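Local coordinates for lambda phage protein with carbohydrate-binding module (Shewanella oneidensis, PDB 2A5Z) that is of unknown function but binds magnesium and, as a jelly-roll protein with a carbohydrate-binding module, may recognise carbohydrates, at residues 70-75 with 101-106; 97-102 with 235-240; 132-137 with 239-244; 170-175 with 210-215. All blocks are in the same frame, centred on the assembly; numbering follows the deposited sequence.

Contact 1 of 4, residues 70-75 with 101-106; sequences LLSTGN and ASFLAG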
loop_
_atom_site.group_PDB
_atom_site.type_symbol
_atom_site.label_atom_id
_atom_site.label_comp_id
_atom_site.label_asym_id
_atom_site.label_seq_id
_atom_site.Cartn_x
_atom_site.Cartn_y
_atom_site.Cartn_z
ATOM N N LEU C 70 4.108 -6.993 -7.835
ATOM C CA LEU C 70 5.540 -6.851 -8.084
ATOM C C LEU C 70 6.186 -8.183 -7.766
ATOM O O LEU C 70 6.529 -8.474 -6.625
ATOM C CB LEU C 70 6.136 -5.707 -7.262
ATOM C CG LEU C 70 5.494 -4.329 -7.474
ATOM C CD1 LEU C 70 5.914 -3.379 -6.375
ATOM C CD2 LEU C 70 5.825 -3.767 -8.871
ATOM N N LEU C 71 6.323 -8.997 -8.801
ATOM C CA LEU C 71 6.530 -10.423 -8.613
ATOM C C LEU C 71 7.918 -10.849 -9.020
ATOM O O LEU C 71 8.321 -10.667 -10.170
ATOM C CB LEU C 71 5.467 -11.206 -9.394
ATOM C CG LEU C 71 4.016 -10.881 -9.013
ATOM C CD1 LEU C 71 3.020 -11.611 -9.903
ATOM C CD2 LEU C 71 3.780 -11.229 -7.563
ATOM N N SER C 72 8.645 -11.392 -8.048
ATOM C CA SER C 72 9.961 -11.968 -8.265
ATOM C C SER C 72 9.860 -13.489 -8.270
ATOM O O SER C 72 9.164 -14.072 -7.431
ATOM C CB SER C 72 10.915 -11.511 -7.163
ATOM O OG SER C 72 11.194 -10.128 -7.291
ATOM N N THR C 73 10.522 -14.120 -9.242
ATOM C CA THR C 73 10.664 -15.577 -9.281
ATOM C C THR C 73 12.112 -15.971 -9.585
ATOM O O THR C 73 12.882 -15.170 -10.131
ATOM C CB THR C 73 9.699 -16.249 -10.313
ATOM O OG1 THR C 73 9.851 -15.639 -11.598
ATOM C CG2 THR C 73 8.254 -16.130 -9.872
ATOM N N GLY C 74 12.476 -17.200 -9.212
ATOM C CA GLY C 74 13.782 -17.773 -9.540
ATOM C C GLY C 74 14.966 -17.061 -8.901
ATOM O O GLY C 74 16.068 -17.094 -9.437
ATOM N N ASN C 75 14.736 -16.436 -7.747
ATOM C CA ASN C 75 15.749 -15.648 -7.045
ATOM C C ASN C 75 16.380 -14.560 -7.914
ATOM O O ASN C 75 17.590 -14.320 -7.841
ATOM C CB ASN C 75 16.826 -16.559 -6.431
ATOM C CG ASN C 75 16.239 -17.595 -5.498
ATOM O OD1 ASN C 75 15.925 -17.301 -4.349
ATOM N ND2 ASN C 75 16.076 -18.813 -5.996
ATOM N N ALA C 101 14.304 -17.070 -14.306
ATOM C CA ALA C 101 14.106 -16.065 -13.253
ATOM C C ALA C 101 13.583 -14.784 -13.895
ATOM O O ALA C 101 14.029 -14.397 -14.987
ATOM C CB ALA C 101 15.401 -15.798 -12.518
ATOM N N SER C 102 12.631 -14.137 -13.232
ATOM C CA SER C 102 11.980 -12.969 -13.814
ATOM C C SER C 102 11.491 -11.975 -12.766
ATOM O O SER C 102 11.307 -12.322 -11.598
ATOM C CB SER C 102 10.801 -13.398 -14.694
ATOM O OG SER C 102 9.780 -14.025 -13.930
ATOM N N PHE C 103 11.300 -10.734 -13.204
ATOM C CA PHE C 103 10.557 -9.762 -12.421
ATOM C C PHE C 103 9.368 -9.283 -13.234
ATOM O O PHE C 103 9.491 -8.975 -14.424
ATOM C CB PHE C 103 11.427 -8.585 -11.975
ATOM C CG PHE C 103 10.658 -7.517 -11.244
ATOM C CD1 PHE C 103 10.296 -7.691 -9.912
ATOM C CD2 PHE C 103 10.272 -6.346 -11.900
ATOM C CE1 PHE C 103 9.566 -6.701 -9.235
ATOM C CE2 PHE C 103 9.546 -5.353 -11.234
ATOM C CZ PHE C 103 9.195 -5.530 -9.905
ATOM N N LEU C 104 8.215 -9.227 -12.585
ATOM C CA LEU C 104 6.979 -8.854 -13.255
ATOM C C LEU C 104 6.277 -7.750 -12.477
ATOM O O LEU C 104 5.988 -7.915 -11.293
ATOM C CB LEU C 104 6.068 -10.088 -13.402
ATOM C CG LEU C 104 4.869 -10.030 -14.360
ATOM C CD1 LEU C 104 4.408 -11.437 -14.785
ATOM C CD2 LEU C 104 3.727 -9.259 -13.737
ATOM N N ALA C 105 6.017 -6.623 -13.139
ATOM C CA ALA C 105 5.146 -5.593 -12.591
ATOM C C ALA C 105 3.858 -5.591 -13.401
ATOM O O ALA C 105 3.842 -5.188 -14.568
ATOM C CB ALA C 105 5.836 -4.205 -12.615
ATOM N N GLY C 106 2.778 -6.077 -12.800
ATOM C CA GLY C 106 1.550 -6.259 -13.552
ATOM C C GLY C 106 0.281 -6.382 -12.742
ATOM O O GLY C 106 0.297 -6.287 -11.506
HETATM O O HOH W 1 8.158 -12.942 -11.884
#
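Leu71 and Leu104 form an antiparallel hydrogen-bonded pair, gripped from both ends: Leu71 N donates to Leu104 O at 2.7 Å, nearly straight at 172°, and Leu104 N returns a bond to Leu71 O. That second carbonyl also accepts a hydrogen bond from a water, 2.9 Å from Leu71 O, and Phe103 CA adds a CA-H...O contact. The same water donates to Ser102 OG, which is also hydrogen-bonded to Gly144 O, leaving this buried hydroxyl well satisfied. Thr73 OG1 lies 2.8 Å from Ser102 OG on the face shared with Leu71 and Leu104. In the backbone, Thr73 N reaches Ser102 O at 3.1 Å. The return bond from Ser102 N to Thr73 O is longer, and its donor stands 50° above that carbonyl's plane as the pairing runs out toward Gly74. On the other face Leu70 and Phe103 lie side by side, pointing the same way, and Leu70 CD2 touches both Phe103 CZ (3.9 Å) and Ala105 CB (3.8 Å). Ser72 OG meets the edge of the ring in its plane, 3.7 Å from Phe103 CD1. Leu71 is also packed by His58 of a second subunit. Strand 102-107 bonds onward to 230-234, so this is a regular antiparallel ladder within one sheet of the jelly roll.

Contact 2 of 4, residues 97-102 with 235-240; sequences TTANAS and KTATAG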
loop_
_atom_site.group_PDB
_atom_site.type_symbol
_atom_site.label_atom_id
_atom_site.label_comp_id
_atom_site.label_asym_id
_atom_site.label_seq_id
_atom_site.Cartn_x
_atom_site.Cartn_y
_atom_site.Cartn_z
ATOM N N THR C 97 21.294 -17.668 -10.930
ATOM C CA THR C 97 21.740 -18.982 -11.379
ATOM C C THR C 97 20.566 -19.927 -11.647
ATOM O O THR C 97 20.764 -21.125 -11.840
ATOM C CB THR C 97 22.708 -19.621 -10.360
ATOM O OG1 THR C 97 22.065 -19.707 -9.085
ATOM C CG2 THR C 97 23.972 -18.776 -10.229
ATOM N N THR C 98 19.350 -19.384 -11.648
ATOM C CA THR C 98 18.143 -20.144 -11.984
ATOM C C THR C 98 17.612 -19.670 -13.330
ATOM O O THR C 98 17.383 -18.476 -13.524
ATOM C CB THR C 98 17.029 -19.978 -10.910
ATOM O OG1 THR C 98 17.549 -20.317 -9.614
ATOM C CG2 THR C 98 15.815 -20.861 -11.218
ATOM N N ALA C 99 17.417 -20.612 -14.252
ATOM C CA ALA C 99 16.867 -20.314 -15.570
ATOM C C ALA C 99 15.421 -19.853 -15.450
ATOM O O ALA C 99 14.659 -20.357 -14.615
ATOM C CB ALA C 99 16.966 -21.533 -16.484
ATOM N N ASN C 100 15.055 -18.886 -16.285
ATOM C CA ASN C 100 13.701 -18.312 -16.327
ATOM C C ASN C 100 13.330 -17.383 -15.163
ATOM O O ASN C 100 12.182 -16.937 -15.068
ATOM C CB ASN C 100 12.628 -19.389 -16.557
ATOM C CG ASN C 100 12.752 -20.059 -17.913
ATOM O OD1 ASN C 100 13.301 -19.488 -18.860
ATOM N ND2 ASN C 100 12.225 -21.271 -18.019
ATOM N N ALA C 101 14.304 -17.070 -14.306
ATOM C CA ALA C 101 14.106 -16.065 -13.253
ATOM C C ALA C 101 13.583 -14.784 -13.895
ATOM O O ALA C 101 14.029 -14.397 -14.987
ATOM C CB ALA C 101 15.401 -15.798 -12.518
ATOM N N SER C 102 12.631 -14.137 -13.232
ATOM C CA SER C 102 11.980 -12.969 -13.814
ATOM C C SER C 102 11.491 -11.975 -12.766
ATOM O O SER C 102 11.307 -12.322 -11.598
ATOM C CB SER C 102 10.801 -13.398 -14.694
ATOM O OG SER C 102 9.780 -14.025 -13.930
ATOM N N LYS C 235 16.600 -16.269 -19.755
ATOM C CA LYS C 235 16.290 -17.609 -20.251
ATOM C C LYS C 235 17.319 -18.663 -19.853
ATOM O O LYS C 235 17.062 -19.858 -19.996
ATOM C CB LYS C 235 16.151 -17.599 -21.770
ATOM C CG LYS C 235 14.879 -16.930 -22.277
ATOM C CD LYS C 235 14.713 -17.134 -23.780
ATOM C CE LYS C 235 15.647 -16.228 -24.563
ATOM N NZ LYS C 235 15.566 -16.508 -26.023
ATOM N N THR C 236 18.480 -18.220 -19.375
ATOM C CA THR C 236 19.557 -19.136 -19.000
ATOM C C THR C 236 19.832 -19.116 -17.496
ATOM O O THR C 236 19.338 -18.244 -16.759
ATOM C CB THR C 236 20.873 -18.840 -19.761
ATOM O OG1 THR C 236 21.436 -17.605 -19.296
ATOM C CG2 THR C 236 20.638 -18.780 -21.274
ATOM N N ALA C 237 20.630 -20.084 -17.055
ATOM C CA ALA C 237 20.970 -20.237 -15.656
ATOM C C ALA C 237 22.307 -19.571 -15.319
ATOM O O ALA C 237 23.027 -20.036 -14.434
ATOM C CB ALA C 237 20.989 -21.722 -15.282
ATOM N N THR C 238 22.646 -18.484 -16.014
ATOM C CA THR C 238 23.871 -17.757 -15.664
ATOM C C THR C 238 23.567 -16.402 -15.011
ATOM O O THR C 238 22.775 -15.611 -15.531
ATOM C CB THR C 238 24.920 -17.662 -16.835
ATOM O OG1 THR C 238 24.953 -16.340 -17.383
ATOM C CG2 THR C 238 24.652 -18.693 -17.930
ATOM N N ALA C 239 24.178 -16.167 -13.853
ATOM C CA ALA C 239 23.942 -14.948 -13.077
ATOM C C ALA C 239 24.766 -13.776 -13.603
ATOM O O ALA C 239 25.740 -13.977 -14.318
ATOM C CB ALA C 239 24.252 -15.190 -11.608
ATOM N N GLY C 240 24.360 -12.557 -13.249
ATOM C CA GLY C 240 25.127 -11.362 -13.585
ATOM C C GLY C 240 24.744 -10.701 -14.899
ATOM O O GLY C 240 25.311 -9.667 -15.262
HETATM O O HOH W 2 14.649 -20.635 -20.809
#
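With CG of Asn100 anti to its own carbonyl carbon (chi1 -65°) and a small chi2 of -24° placing OD1, the amide oxygen is set near Lys235, with Asn100 OD1 3.8 Å from Lys235 CA. A water closes the bridge, donating one hydrogen bond to Asn100 OD1 at 2.6 Å and the other to Lys235 O at 2.7 Å. No direct hydrogen bond crosses between 97-102 and 235-240; polarised CA-H groups facing carbonyls take that place. Ala99 CA lies 3.4 Å from Thr236 O, and Thr97 CA approaches Ala237 O. Small methyls fill in between: Ala237 CB comes to 3.5 Å from Thr97 O and also meets Ala99 CB. Further along, Thr97 CG2 touches Ala239 CB at 3.9 Å. Neighbours tie both loops down, since Asn100 O accepts from Gln233 NE2 and Thr238 O from Ser95 OG. Asn100, at a positive phi of 74°, occupies the third position of a type II beta turn from Thr98 to Ala101, closed by a weak bond from Ala101 N to Thr98 O. The arrangement is surface packing of two loops at one end of the jelly roll: the turn that leads into strand 102-107 rests on the loop leaving its antiparallel neighbour, 230-234.

Contact 3 of 4, residues 132-137 with 239-244; sequences PAQLTV and AGISLI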
loop_
_atom_site.group_PDB
_atom_site.type_symbol
_atom_site.label_atom_id
_atom_site.label_comp_id
_atom_site.label_asym_id
_atom_site.label_seq_id
_atom_site.Cartn_x
_atom_site.Cartn_y
_atom_site.Cartn_z
ATOM N N PRO C 132 21.632 -12.609 -25.660
ATOM C CA PRO C 132 20.568 -13.455 -26.215
ATOM C C PRO C 132 19.642 -14.087 -25.161
ATOM O O PRO C 132 18.548 -14.523 -25.501
ATOM C CB PRO C 132 21.330 -14.536 -26.997
ATOM C CG PRO C 132 22.750 -14.442 -26.563
ATOM C CD PRO C 132 22.967 -13.033 -26.118
ATOM N N ALA C 133 20.065 -14.093 -23.900
ATOM C CA ALA C 133 19.272 -14.649 -22.801
ATOM C C ALA C 133 18.176 -13.695 -22.296
ATOM O O ALA C 133 17.283 -14.113 -21.540
ATOM C CB ALA C 133 20.179 -15.057 -21.656
ATOM N N GLN C 134 18.245 -12.428 -22.715
ATOM C CA GLN C 134 17.273 -11.418 -22.288
ATOM C C GLN C 134 15.940 -11.519 -23.039
ATOM O O GLN C 134 15.903 -11.499 -24.275
ATOM C CB GLN C 134 17.848 -10.004 -22.422
ATOM C CG GLN C 134 19.118 -9.741 -21.627
ATOM C CD GLN C 134 19.945 -8.588 -22.187
ATOM O OE1 GLN C 134 19.675 -8.076 -23.279
ATOM N NE2 GLN C 134 20.967 -8.179 -21.440
ATOM N N LEU C 135 14.854 -11.629 -22.270
ATOM C CA LEU C 135 13.487 -11.613 -22.797
ATOM C C LEU C 135 12.624 -10.705 -21.928
ATOM O O LEU C 135 12.462 -10.949 -20.728
ATOM C CB LEU C 135 12.885 -13.034 -22.865
ATOM C CG LEU C 135 11.394 -13.219 -23.227
ATOM C CD1 LEU C 135 11.071 -12.785 -24.658
ATOM C CD2 LEU C 135 10.961 -14.653 -23.025
ATOM N N THR C 136 12.096 -9.656 -22.544
ATOM C CA THR C 136 11.211 -8.711 -21.879
ATOM C C THR C 136 9.923 -8.555 -22.691
ATOM O O THR C 136 9.952 -8.608 -23.921
ATOM C CB THR C 136 11.910 -7.335 -21.706
ATOM O OG1 THR C 136 13.154 -7.528 -21.026
ATOM C CG2 THR C 136 11.060 -6.373 -20.895
ATOM N N VAL C 137 8.798 -8.393 -21.993
ATOM C CA VAL C 137 7.501 -8.165 -22.630
ATOM C C VAL C 137 6.767 -7.001 -21.960
ATOM O O VAL C 137 6.719 -6.908 -20.734
ATOM C CB VAL C 137 6.574 -9.420 -22.576
ATOM C CG1 VAL C 137 5.295 -9.177 -23.386
ATOM C CG2 VAL C 137 7.289 -10.651 -23.112
ATOM N N ALA C 239 24.178 -16.167 -13.853
ATOM C CA ALA C 239 23.942 -14.948 -13.077
ATOM C C ALA C 239 24.766 -13.776 -13.603
ATOM O O ALA C 239 25.740 -13.977 -14.318
ATOM C CB ALA C 239 24.252 -15.190 -11.608
ATOM N N GLY C 240 24.360 -12.557 -13.249
ATOM C CA GLY C 240 25.127 -11.362 -13.585
ATOM C C GLY C 240 24.744 -10.701 -14.899
ATOM O O GLY C 240 25.311 -9.667 -15.262
ATOM N N ILE C 241 23.795 -11.298 -15.617
ATOM C CA ILE C 241 23.287 -10.703 -16.845
ATOM C C ILE C 241 22.255 -9.645 -16.478
ATOM O O ILE C 241 21.262 -9.952 -15.809
ATOM C CB ILE C 241 22.631 -11.748 -17.785
ATOM C CG1 ILE C 241 23.622 -12.847 -18.160
ATOM C CG2 ILE C 241 22.054 -11.060 -19.037
ATOM C CD1 ILE C 241 23.000 -13.985 -18.960
ATOM N N SER C 242 22.498 -8.406 -16.909
ATOM C CA SER C 242 21.539 -7.320 -16.701
ATOM C C SER C 242 20.294 -7.538 -17.552
ATOM O O SER C 242 20.389 -7.944 -18.722
ATOM C CB SER C 242 22.154 -5.955 -17.028
ATOM O OG SER C 242 23.144 -5.582 -16.085
ATOM N N LEU C 243 19.135 -7.296 -16.948
ATOM C CA LEU C 243 17.858 -7.302 -17.668
ATOM C C LEU C 243 17.396 -5.857 -17.822
ATOM O O LEU C 243 18.175 -4.931 -17.587
ATOM C CB LEU C 243 16.821 -8.173 -16.931
ATOM C CG LEU C 243 17.258 -9.628 -16.644
ATOM C CD1 LEU C 243 16.123 -10.443 -16.042
ATOM C CD2 LEU C 243 17.811 -10.322 -17.890
ATOM N N ILE C 244 16.144 -5.645 -18.205
ATOM C CA ILE C 244 15.669 -4.286 -18.432
ATOM C C ILE C 244 15.266 -3.610 -17.100
ATOM O O ILE C 244 14.563 -4.202 -16.288
ATOM C CB ILE C 244 14.583 -4.265 -19.558
ATOM C CG1 ILE C 244 15.280 -4.473 -20.926
ATOM C CG2 ILE C 244 13.744 -2.982 -19.519
ATOM C CD1 ILE C 244 14.364 -4.512 -22.155
#
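Gln134 NE2 is shared by two backbone carbonyls, hydrogen-bonding to Ala129 O and, more weakly, to Ser242 O. The second bond is short, 2.8 Å between Gln134 NE2 and Ser242 O, but bent to 124° at the hydrogen. It ties strand 134-137, in one sheet of the jelly roll, to segment 239-244, which lies on the connection crossing from strand 230-234 of that sheet toward strand 245-254 of the other. The two segments run almost parallel, 15° apart, yet their nearest CA atoms, those of Gln134 and Leu243, are 6.2 Å apart, and side chains rather than backbone bonds join them. The Gln134 chain is extended beyond CG, carrying the amide out to the crossing connection, and a weak bond from Asn131 N to OE1 helps to fix its rotation. Its aliphatic part is packed as well, for Gln134 CG lies 4.0 Å from Leu243 CD2, the two side chains passing antiparallel to one another. Ile241 closes in beside them, with Ile241 CG2 3.9 Å from Gln134 NE2 and CD1 against Ala133 CB. At the far end the buried Thr136 hydroxyl is satisfied by Thr232 OG1, which also bonds Ile244 N, so one threonine ties down both segments. Ile244 CG1 stands anti to its carbonyl carbon (chi1 -74°), beside the backbone N; the side chain crosses that of Thr136 at a slant, with Ile244 CD1 3.4 Å from Thr136 OG1 and 3.8 Å from Thr136 CB.

Contact 4 of 4, residues 170-175 with 210-215; sequences ATETGS and YSYTST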
loop_
_atom_site.group_PDB
_atom_site.type_symbol
_atom_site.label_atom_id
_atom_site.label_comp_id
_atom_site.label_asym_id
_atom_site.label_seq_id
_atom_site.Cartn_x
_atom_site.Cartn_y
_atom_site.Cartn_z
ATOM N N ALA C 170 5.548 -18.760 -32.215
ATOM C CA ALA C 170 5.291 -17.410 -32.701
ATOM C C ALA C 170 4.146 -17.467 -33.694
ATOM O O ALA C 170 4.329 -17.920 -34.831
ATOM C CB ALA C 170 6.539 -16.832 -33.355
ATOM N N THR C 171 2.965 -17.033 -33.265
ATOM C CA THR C 171 1.781 -17.048 -34.135
ATOM C C THR C 171 1.720 -15.808 -35.037
ATOM O O THR C 171 1.081 -15.813 -36.100
ATOM C CB THR C 171 0.467 -17.163 -33.323
ATOM O OG1 THR C 171 0.299 -16.003 -32.509
ATOM C CG2 THR C 171 0.476 -18.399 -32.429
ATOM N N GLU C 172 2.410 -14.755 -34.614
ATOM C CA GLU C 172 2.350 -13.459 -35.273
ATOM C C GLU C 172 3.564 -12.648 -34.834
ATOM O O GLU C 172 3.845 -12.558 -33.643
ATOM C CB GLU C 172 1.078 -12.753 -34.831
ATOM C CG GLU C 172 0.606 -11.707 -35.762
ATOM C CD GLU C 172 -0.570 -10.955 -35.196
ATOM O OE1 GLU C 172 -1.635 -11.576 -34.984
ATOM O OE2 GLU C 172 -0.421 -9.739 -34.975
ATOM N N THR C 173 4.281 -12.060 -35.785
ATOM C CA THR C 173 5.504 -11.323 -35.472
ATOM C C THR C 173 5.652 -10.122 -36.398
ATOM O O THR C 173 5.688 -10.272 -37.622
ATOM C CB THR C 173 6.757 -12.235 -35.580
ATOM O OG1 THR C 173 6.615 -13.351 -34.693
ATOM C CG2 THR C 173 8.034 -11.489 -35.220
ATOM N N GLY C 174 5.733 -8.932 -35.810
ATOM C CA GLY C 174 5.981 -7.716 -36.587
ATOM C C GLY C 174 7.439 -7.564 -36.971
ATOM O O GLY C 174 8.275 -8.411 -36.628
ATOM N N SER C 175 7.742 -6.492 -37.697
ATOM C CA SER C 175 9.122 -6.161 -38.045
ATOM C C SER C 175 9.862 -5.744 -36.778
ATOM O O SER C 175 9.240 -5.338 -35.791
ATOM C CB SER C 175 9.173 -5.040 -39.094
ATOM O OG SER C 175 8.640 -3.841 -38.569
ATOM N N TYR C 210 8.457 3.253 -33.181
ATOM C CA TYR C 210 7.961 1.995 -33.711
ATOM C C TYR C 210 6.528 1.802 -33.231
ATOM O O TYR C 210 6.205 2.180 -32.109
ATOM C CB TYR C 210 8.842 0.853 -33.185
ATOM C CG TYR C 210 8.386 -0.542 -33.552
ATOM C CD1 TYR C 210 8.786 -1.130 -34.750
ATOM C CD2 TYR C 210 7.560 -1.281 -32.690
ATOM C CE1 TYR C 210 8.375 -2.421 -35.092
ATOM C CE2 TYR C 210 7.148 -2.576 -33.017
ATOM C CZ TYR C 210 7.558 -3.137 -34.222
ATOM O OH TYR C 210 7.160 -4.411 -34.557
ATOM N N SER C 211 5.677 1.215 -34.070
ATOM C CA SER C 211 4.380 0.714 -33.600
ATOM C C SER C 211 3.960 -0.559 -34.332
ATOM O O SER C 211 4.342 -0.792 -35.482
ATOM C CB SER C 211 3.282 1.781 -33.687
ATOM O OG SER C 211 2.762 1.863 -35.000
ATOM N N TYR C 212 3.173 -1.379 -33.643
ATOM C CA TYR C 212 2.620 -2.604 -34.211
ATOM C C TYR C 212 1.185 -2.769 -33.733
ATOM O O TYR C 212 0.917 -2.614 -32.548
ATOM C CB TYR C 212 3.453 -3.813 -33.774
ATOM C CG TYR C 212 2.945 -5.135 -34.297
ATOM C CD1 TYR C 212 3.271 -5.561 -35.578
ATOM C CD2 TYR C 212 2.143 -5.966 -33.505
ATOM C CE1 TYR C 212 2.807 -6.771 -36.076
ATOM C CE2 TYR C 212 1.678 -7.193 -33.994
ATOM C CZ TYR C 212 2.021 -7.579 -35.288
ATOM O OH TYR C 212 1.585 -8.778 -35.806
ATOM N N THR C 213 0.275 -3.061 -34.664
ATOM C CA THR C 213 -1.105 -3.433 -34.344
ATOM C C THR C 213 -1.329 -4.897 -34.723
ATOM O O THR C 213 -1.090 -5.296 -35.865
ATOM C CB THR C 213 -2.137 -2.540 -35.089
ATOM O OG1 THR C 213 -1.855 -1.165 -34.825
ATOM C CG2 THR C 213 -3.561 -2.831 -34.617
ATOM N N SER C 214 -1.786 -5.696 -33.765
ATOM C CA SER C 214 -1.987 -7.124 -34.000
ATOM C C SER C 214 -3.114 -7.431 -35.004
ATOM O O SER C 214 -4.041 -6.636 -35.184
ATOM C CB SER C 214 -2.203 -7.866 -32.675
ATOM O OG SER C 214 -3.516 -7.680 -32.176
ATOM N N THR C 215 -3.002 -8.581 -35.666
ATOM C CA THR C 215 -4.055 -9.109 -36.526
ATOM C C THR C 215 -4.993 -9.968 -35.684
ATOM O O THR C 215 -6.213 -9.817 -35.748
ATOM C CB THR C 215 -3.468 -9.930 -37.706
ATOM O OG1 THR C 215 -2.721 -9.061 -38.570
ATOM C CG2 THR C 215 -4.572 -10.597 -38.523
#
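A classic beta bulge, in which Thr171 and Glu172 both face Ile164, turns the corner of strand 169-178, and from it Glu172 reaches across to the end of strand 208-213, an edge strand, within this chain, of the six-stranded jelly-roll sheet. Glu172 CG is anti to the backbone N (chi1 -157°), and the extended chain beyond carries the carboxylate to Tyr212 and Thr215. Thr215 N donates to Glu172 OE2 at 2.9 Å, meeting it on the syn side. Tyr212 OH donates to the same oxygen; the modelled distance from Tyr212 OH to Glu172 OE2, 2.4 Å, is so short that its exact length is doubtful. Carboxylate and phenol ring are inclined at 47°. The other carboxylate oxygen, OE1, accepts from Ala216 N, so both oxygens are held by the chain that leaves the strand. Gly174, which has no side chain, lets the backbone pass close to the Tyr212 ring, with Gly174 CA 3.4 Å from Tyr212 CE1. Two residues earlier on the same strand, Tyr210 also points toward 170-175 and uses its hydroxyl twice: it accepts from Gly162 N and donates to Ser175 O, Tyr210 OH lying 2.6 Å from Ser175 O, in the carbonyl plane.

Contacts 1 and 3 are buried, contact 2 lies on the surface and contact 4 is partly buried. Contacts 1, 2 and 3 cluster: contact 1 shares Ala101 and Ser102 with contact 2, which shares Ala239 and Gly240 with contact 3, and Lys235 N probably bonds to Ala133 O between the last two. Contacts 1, 3 and 4 all reach the larger sheet, but differently. Contact 1 is backbone pairing within it; contact 3 joins it to the connection leading into the six-stranded sheet, by aliphatic packing and a weak amide-to-carbonyl bond, and contact 4 to that sheet's edge strand 208-213, by a carboxylate and tyrosine hydroxyls. Contact 2 relies on water and CA-H...O contacts. Contact 4 stands apart, about 25 Å from contact 1 between centres.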